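T-cell surface glycoprotein CD1A1 antigen (PDB 3JVG) probably presents lipid antigens at the cell surface to T cells, as an MHC class I-like glycoprotein of the CD1 family. Local coordinates at residues L177-P182 against D238-L243; P182-V187 against V203-P208. All blocks are in the same frame, centred on the assembly; numbering follows the deposited sequence.

Contact 1 of 2, residues L177-P182 against D238-L243; sequences LERQVP and DLTYQL
R179 and L239 carry most of this contact, and the hydrogen bonds come first. The guanidinium of R179 meets the backbone carbonyl of L239 end-on, with NH1 and NH2 both donating to that single oxygen, each 3.0 Å from L239 O. Neither bond is straight, with N-H...O angles of 146° for NH1 and 148° for NH2, as expected when two N-H groups converge on one acceptor. L239 O lies almost in the guanidinium plane, but from the carbonyl's side the two donors differ: NH1 is tilted slightly from the C=O plane, while NH2 sits well above it. A side chain extended from CG to NE, its CG anti to the backbone N (chi1 158°), carries the charge across. The same R179 makes a cation-pi contact with Y207.

Van der Waals contact is thinner. L239 CD2 reaches R179 NH1 at 3.7 Å, the two side chains crossing obliquely, and T240 CG2 approaches R179 NH2 at 3.7 Å. V181 CB adds a looser, apolar touch on T240 CG2 at 4.3 Å.

A second polar layer lies within 238-243. T240 OG1 donates to the syn lone pair of D238 OD1 at 2.7 Å, and N236 ND2 also bonds to that hydroxyl. D238 forms a salt bridge to a basic side chain of the other protein chain in the assembly.

The contact sits at the interdomain linker of an MHC class I-like fold, where the chain leaving helix 174-177 runs onto the immunoglobulin C1-set domain.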
loop_
_atom_site.group_PDB
_atom_site.type_symbol
_atom_site.label_atom_id
_atom_site.label_comp_id
_atom_site.label_asym_id
_atom_site.label_seq_id
_atom_site.Cartn_x
_atom_site.Cartn_y
_atom_site.Cartn_z
ATOM N N LEU A 177 -13.085 8.233 7.091
ATOM C CA LEU A 177 -13.634 7.214 6.243
ATOM C C LEU A 177 -14.518 7.868 5.205
ATOM O O LEU A 177 -14.572 7.412 4.069
ATOM C CB LEU A 177 -14.434 6.214 7.083
ATOM C CG LEU A 177 -13.923 4.832 7.440
ATOM C CD1 LEU A 177 -12.414 4.636 7.422
ATOM C CD2 LEU A 177 -14.515 4.347 8.771
ATOM N N GLU A 178 -15.188 8.962 5.576
ATOM C CA GLU A 178 -16.164 9.500 4.638
ATOM C C GLU A 178 -15.613 10.679 3.866
ATOM O O GLU A 178 -16.300 11.335 3.100
ATOM C CB GLU A 178 -17.464 9.855 5.359
ATOM C CG GLU A 178 -18.027 8.677 6.197
ATOM C CD GLU A 178 -19.525 8.791 6.461
ATOM O OE1 GLU A 178 -20.054 9.933 6.481
ATOM O OE2 GLU A 178 -20.170 7.718 6.626
ATOM N N ARG A 179 -14.344 10.951 4.092
ATOM C CA ARG A 179 -13.679 12.031 3.416
ATOM C C ARG A 179 -13.770 11.771 1.914
ATOM O O ARG A 179 -13.577 10.637 1.437
ATOM C CB ARG A 179 -12.236 12.095 3.937
ATOM C CG ARG A 179 -11.230 12.769 3.032
ATOM C CD ARG A 179 -9.904 12.954 3.792
ATOM N NE ARG A 179 -8.873 13.487 2.918
ATOM C CZ ARG A 179 -8.084 12.728 2.152
ATOM N NH1 ARG A 179 -8.182 11.404 2.181
ATOM N NH2 ARG A 179 -7.174 13.283 1.375
ATOM N N GLN A 180 -14.163 12.782 1.164
ATOM C CA GLN A 180 -13.992 12.694 -0.269
ATOM C C GLN A 180 -13.272 13.886 -0.884
ATOM O O GLN A 180 -13.402 15.018 -0.425
ATOM C CB GLN A 180 -15.308 12.454 -0.977
ATOM C CG GLN A 180 -16.361 13.401 -0.602
ATOM C CD GLN A 180 -17.632 13.147 -1.369
ATOM O OE1 GLN A 180 -18.150 12.021 -1.388
ATOM N NE2 GLN A 180 -18.129 14.192 -2.038
ATOM N N VAL A 181 -12.529 13.610 -1.957
ATOM C CA VAL A 181 -11.814 14.650 -2.715
ATOM C C VAL A 181 -12.075 14.406 -4.188
ATOM O O VAL A 181 -11.881 13.294 -4.671
ATOM C CB VAL A 181 -10.277 14.726 -2.362
ATOM C CG1 VAL A 181 -9.662 16.006 -2.910
ATOM C CG2 VAL A 181 -10.072 14.779 -0.868
ATOM N N PRO A 182 -12.592 15.425 -4.903
ATOM C CA PRO A 182 -12.876 15.209 -6.314
ATOM C C PRO A 182 -11.642 15.053 -7.248
ATOM O O PRO A 182 -10.618 15.739 -7.081
ATOM C CB PRO A 182 -13.704 16.432 -6.733
ATOM C CG PRO A 182 -13.934 17.249 -5.506
ATOM C CD PRO A 182 -13.017 16.749 -4.418
ATOM N N ASP A 238 -0.716 13.117 0.017
ATOM C CA ASP A 238 -1.781 13.665 0.870
ATOM C C ASP A 238 -2.985 12.731 0.926
ATOM O O ASP A 238 -4.122 13.197 1.019
ATOM C CB ASP A 238 -2.182 15.093 0.374
ATOM C CG ASP A 238 -2.808 15.062 -1.002
ATOM O OD1 ASP A 238 -2.778 13.976 -1.640
ATOM O OD2 ASP A 238 -3.357 16.092 -1.452
ATOM N N LEU A 239 -2.757 11.415 0.827
ATOM C CA LEU A 239 -3.857 10.449 0.735
ATOM C C LEU A 239 -4.967 10.779 -0.310
ATOM O O LEU A 239 -6.187 10.842 -0.002
ATOM C CB LEU A 239 -4.450 10.163 2.132
ATOM C CG LEU A 239 -5.364 8.902 2.207
ATOM C CD1 LEU A 239 -4.665 7.612 1.781
ATOM C CD2 LEU A 239 -5.978 8.780 3.589
ATOM N N THR A 240 -4.514 10.985 -1.547
ATOM C CA THR A 240 -5.382 11.050 -2.702
ATOM C C THR A 240 -4.627 10.180 -3.661
ATOM O O THR A 240 -3.545 9.701 -3.304
ATOM C CB THR A 240 -5.533 12.476 -3.263
ATOM O OG1 THR A 240 -4.268 13.019 -3.660
ATOM C CG2 THR A 240 -6.189 13.396 -2.235
ATOM N N TYR A 241 -5.181 9.977 -4.852
ATOM C CA TYR A 241 -4.682 9.025 -5.802
ATOM C C TYR A 241 -4.599 9.642 -7.205
ATOM O O TYR A 241 -5.196 10.714 -7.478
ATOM C CB TYR A 241 -5.586 7.810 -5.807
ATOM C CG TYR A 241 -5.540 7.025 -4.482
ATOM C CD1 TYR A 241 -4.499 6.123 -4.235
ATOM C CD2 TYR A 241 -6.509 7.214 -3.493
ATOM C CE1 TYR A 241 -4.428 5.370 -3.052
ATOM C CE2 TYR A 241 -6.464 6.485 -2.261
ATOM C CZ TYR A 241 -5.398 5.577 -2.043
ATOM O OH TYR A 241 -5.282 4.830 -0.873
ATOM N N GLN A 242 -3.856 8.938 -8.087
ATOM C CA GLN A 242 -3.623 9.366 -9.431
ATOM C C GLN A 242 -3.732 8.175 -10.286
ATOM O O GLN A 242 -3.349 7.072 -9.866
ATOM C CB GLN A 242 -2.195 9.864 -9.649
ATOM C CG GLN A 242 -1.779 11.043 -8.863
ATOM C CD GLN A 242 -0.680 11.871 -9.584
ATOM O OE1 GLN A 242 -0.531 11.848 -10.827
ATOM N NE2 GLN A 242 0.095 12.581 -8.789
ATOM N N LEU A 243 -4.191 8.413 -11.513
ATOM C CA LEU A 243 -4.349 7.357 -12.518
ATOM C C LEU A 243 -3.974 7.949 -13.872
ATOM O O LEU A 243 -4.292 9.107 -14.118
ATOM C CB LEU A 243 -5.823 6.899 -12.631
ATOM C CG LEU A 243 -6.138 5.395 -12.639
ATOM C CD1 LEU A 243 -7.481 5.039 -13.288
ATOM C CD2 LEU A 243 -5.038 4.522 -13.232
#

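Contact 2 of 2, residues P182-V187 against V203-P208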
loop_
_atom_site.group_PDB
_atom_site.type_symbol
_atom_site.label_atom_id
_atom_site.label_comp_id
_atom_site.label_asym_id
_atom_site.label_seq_id
_atom_site.Cartn_x
_atom_site.Cartn_y
_atom_site.Cartn_z
ATOM N N PRO A 182 -12.592 15.425 -4.903
ATOM C CA PRO A 182 -12.876 15.209 -6.314
ATOM C C PRO A 182 -11.642 15.053 -7.248
ATOM O O PRO A 182 -10.618 15.739 -7.081
ATOM C CB PRO A 182 -13.704 16.432 -6.733
ATOM C CG PRO A 182 -13.934 17.249 -5.506
ATOM C CD PRO A 182 -13.017 16.749 -4.418
ATOM N N PRO A 183 -11.769 14.188 -8.264
ATOM C CA PRO A 183 -10.692 14.066 -9.288
ATOM C C PRO A 183 -10.521 15.345 -10.124
ATOM O O PRO A 183 -11.498 16.083 -10.373
ATOM C CB PRO A 183 -11.183 12.922 -10.203
ATOM C CG PRO A 183 -12.699 12.916 -10.035
ATOM C CD PRO A 183 -12.956 13.358 -8.569
ATOM N N MET A 184 -9.274 15.613 -10.518
ATOM C CA MET A 184 -8.999 16.572 -11.575
ATOM C C MET A 184 -8.381 15.794 -12.732
ATOM O O MET A 184 -7.598 14.848 -12.527
ATOM C CB MET A 184 -8.076 17.662 -11.065
ATOM C CG MET A 184 -8.717 18.503 -9.923
ATOM S SD MET A 184 -7.699 19.728 -8.996
ATOM C CE MET A 184 -6.189 18.843 -8.607
ATOM N N ALA A 185 -8.757 16.160 -13.947
ATOM C CA ALA A 185 -8.322 15.408 -15.134
ATOM C C ALA A 185 -7.850 16.314 -16.262
ATOM O O ALA A 185 -8.486 17.308 -16.533
ATOM C CB ALA A 185 -9.448 14.539 -15.613
ATOM N N VAL A 186 -6.723 15.972 -16.885
ATOM C CA VAL A 186 -6.298 16.572 -18.145
ATOM C C VAL A 186 -6.116 15.487 -19.241
ATOM O O VAL A 186 -5.805 14.306 -18.936
ATOM C CB VAL A 186 -4.985 17.395 -18.034
ATOM C CG1 VAL A 186 -5.179 18.616 -17.157
ATOM C CG2 VAL A 186 -3.836 16.518 -17.520
ATOM N N VAL A 187 -6.323 15.896 -20.498
ATOM C CA VAL A 187 -6.073 15.048 -21.665
ATOM C C VAL A 187 -5.077 15.736 -22.599
ATOM O O VAL A 187 -5.184 16.921 -22.856
ATOM C CB VAL A 187 -7.380 14.738 -22.410
ATOM C CG1 VAL A 187 -7.113 14.106 -23.786
ATOM C CG2 VAL A 187 -8.229 13.804 -21.584
ATOM N N VAL A 203 -5.472 11.683 -14.337
ATOM C CA VAL A 203 -6.422 12.050 -13.340
ATOM C C VAL A 203 -5.644 12.064 -12.031
ATOM O O VAL A 203 -4.897 11.113 -11.713
ATOM C CB VAL A 203 -7.552 10.975 -13.263
ATOM C CG1 VAL A 203 -8.657 11.482 -12.405
ATOM C CG2 VAL A 203 -8.099 10.656 -14.712
ATOM N N THR A 204 -5.838 13.120 -11.251
ATOM C CA THR A 204 -5.244 13.155 -9.908
ATOM C C THR A 204 -6.192 13.747 -8.855
ATOM O O THR A 204 -7.348 14.179 -9.161
ATOM C CB THR A 204 -3.871 13.915 -9.976
ATOM O OG1 THR A 204 -3.081 13.698 -8.768
ATOM C CG2 THR A 204 -4.094 15.400 -10.316
ATOM N N SER A 205 -5.713 13.737 -7.609
ATOM C CA SER A 205 -6.408 14.348 -6.496
ATOM C C SER A 205 -7.637 13.592 -5.975
ATOM O O SER A 205 -8.333 14.137 -5.154
ATOM C CB SER A 205 -6.844 15.774 -6.835
ATOM O OG SER A 205 -5.694 16.540 -7.132
ATOM N N PHE A 206 -7.906 12.360 -6.389
ATOM C CA PHE A 206 -9.177 11.797 -5.979
ATOM C C PHE A 206 -9.019 10.973 -4.726
ATOM O O PHE A 206 -7.976 10.347 -4.485
ATOM C CB PHE A 206 -9.895 11.035 -7.111
ATOM C CG PHE A 206 -9.073 9.947 -7.731
ATOM C CD1 PHE A 206 -8.167 10.225 -8.755
ATOM C CD2 PHE A 206 -9.182 8.644 -7.284
ATOM C CE1 PHE A 206 -7.392 9.221 -9.280
ATOM C CE2 PHE A 206 -8.443 7.605 -7.855
ATOM C CZ PHE A 206 -7.542 7.899 -8.834
ATOM N N TYR A 207 -10.056 10.999 -3.918
ATOM C CA TYR A 207 -10.198 10.110 -2.774
ATOM C C TYR A 207 -11.695 9.952 -2.580
ATOM O O TYR A 207 -12.437 10.948 -2.665
ATOM C CB TYR A 207 -9.560 10.710 -1.500
ATOM C CG TYR A 207 -9.583 9.702 -0.353
ATOM C CD1 TYR A 207 -8.533 8.781 -0.192
ATOM C CD2 TYR A 207 -10.677 9.621 0.514
ATOM C CE1 TYR A 207 -8.549 7.875 0.816
ATOM C CE2 TYR A 207 -10.709 8.687 1.546
ATOM C CZ TYR A 207 -9.632 7.828 1.689
ATOM O OH TYR A 207 -9.603 6.915 2.673
ATOM N N PRO A 208 -12.157 8.712 -2.318
ATOM C CA PRO A 208 -11.437 7.427 -2.138
ATOM C C PRO A 208 -10.929 6.794 -3.451
ATOM O O PRO A 208 -11.237 7.268 -4.537
ATOM C CB PRO A 208 -12.511 6.517 -1.500
ATOM C CG PRO A 208 -13.825 7.071 -2.033
ATOM C CD PRO A 208 -13.623 8.556 -2.161
#
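M184 and T204 meet as an antiparallel hydrogen-bonded pair, and their two backbone bonds form the first shell. M184 N donates to T204 O at 2.8 Å and T204 N returns the bond to M184 O at 2.8 Å. At an N-H...O angle of 171°, the first is nearly straight. Flanking them are CA-H...O contacts, P183 CA to T204 O at 3.3 Å and V203 CA to M184 O at 3.1 Å, so each carbonyl receives a C-H as well as an N-H.

Next comes the apolar face carrying V203 and A185, a non-hydrogen-bonded pair. The CG1 methyl of V203, anti to the backbone N (chi1 -170°), lies against P183 CB at 3.6 Å, while V203 CG2 reaches A185 CB at 4.2 Å. P183 CB also rests on F206 CB at 3.8 Å, the proline ring and the phenylalanine side chain crossing at about a right angle. V261 and L271, from the facing sheet of the sandwich, pack against this side.

Farther out, S205 and F206 both face Y241 in a G1 beta bulge, with S205 at a positive phi of 74°; here the chain turns a corner. On the face of M184 and T204 the other protein chain takes over: T204 OG1 bonds to its backbone, S205 OG to one of its basic side chains, and M184 packs on an aromatic side chain there.

The chemistry is therefore two-sided: backbone bonds fix the hairpin's register, one face supplies hydrocarbon to the sandwich core, and the other gives the hydroxyls of T204 and S205, and the side chain of M184, to the partner chain.

Contacts 1 and 2 show how a linker becomes a strand: they share P182, at which 177-182 passes into 182-187, and their centres are about 9 Å apart. Backbone bonds join them directly. V181 N lies 2.8 Å from Y207 O and L243 N 2.8 Å from V203 O, both probable hydrogen bonds, the second between neighbouring strands of one sheet. Y207 belongs to both settings, since besides its backbone O, its CD1 comes within 3.1 Å of L239 O. Its hydroxyl and that of Y241 each bond to D32, tying the immunoglobulin domain to the antigen-binding platform, while contact 2 lies deeper in the sandwich.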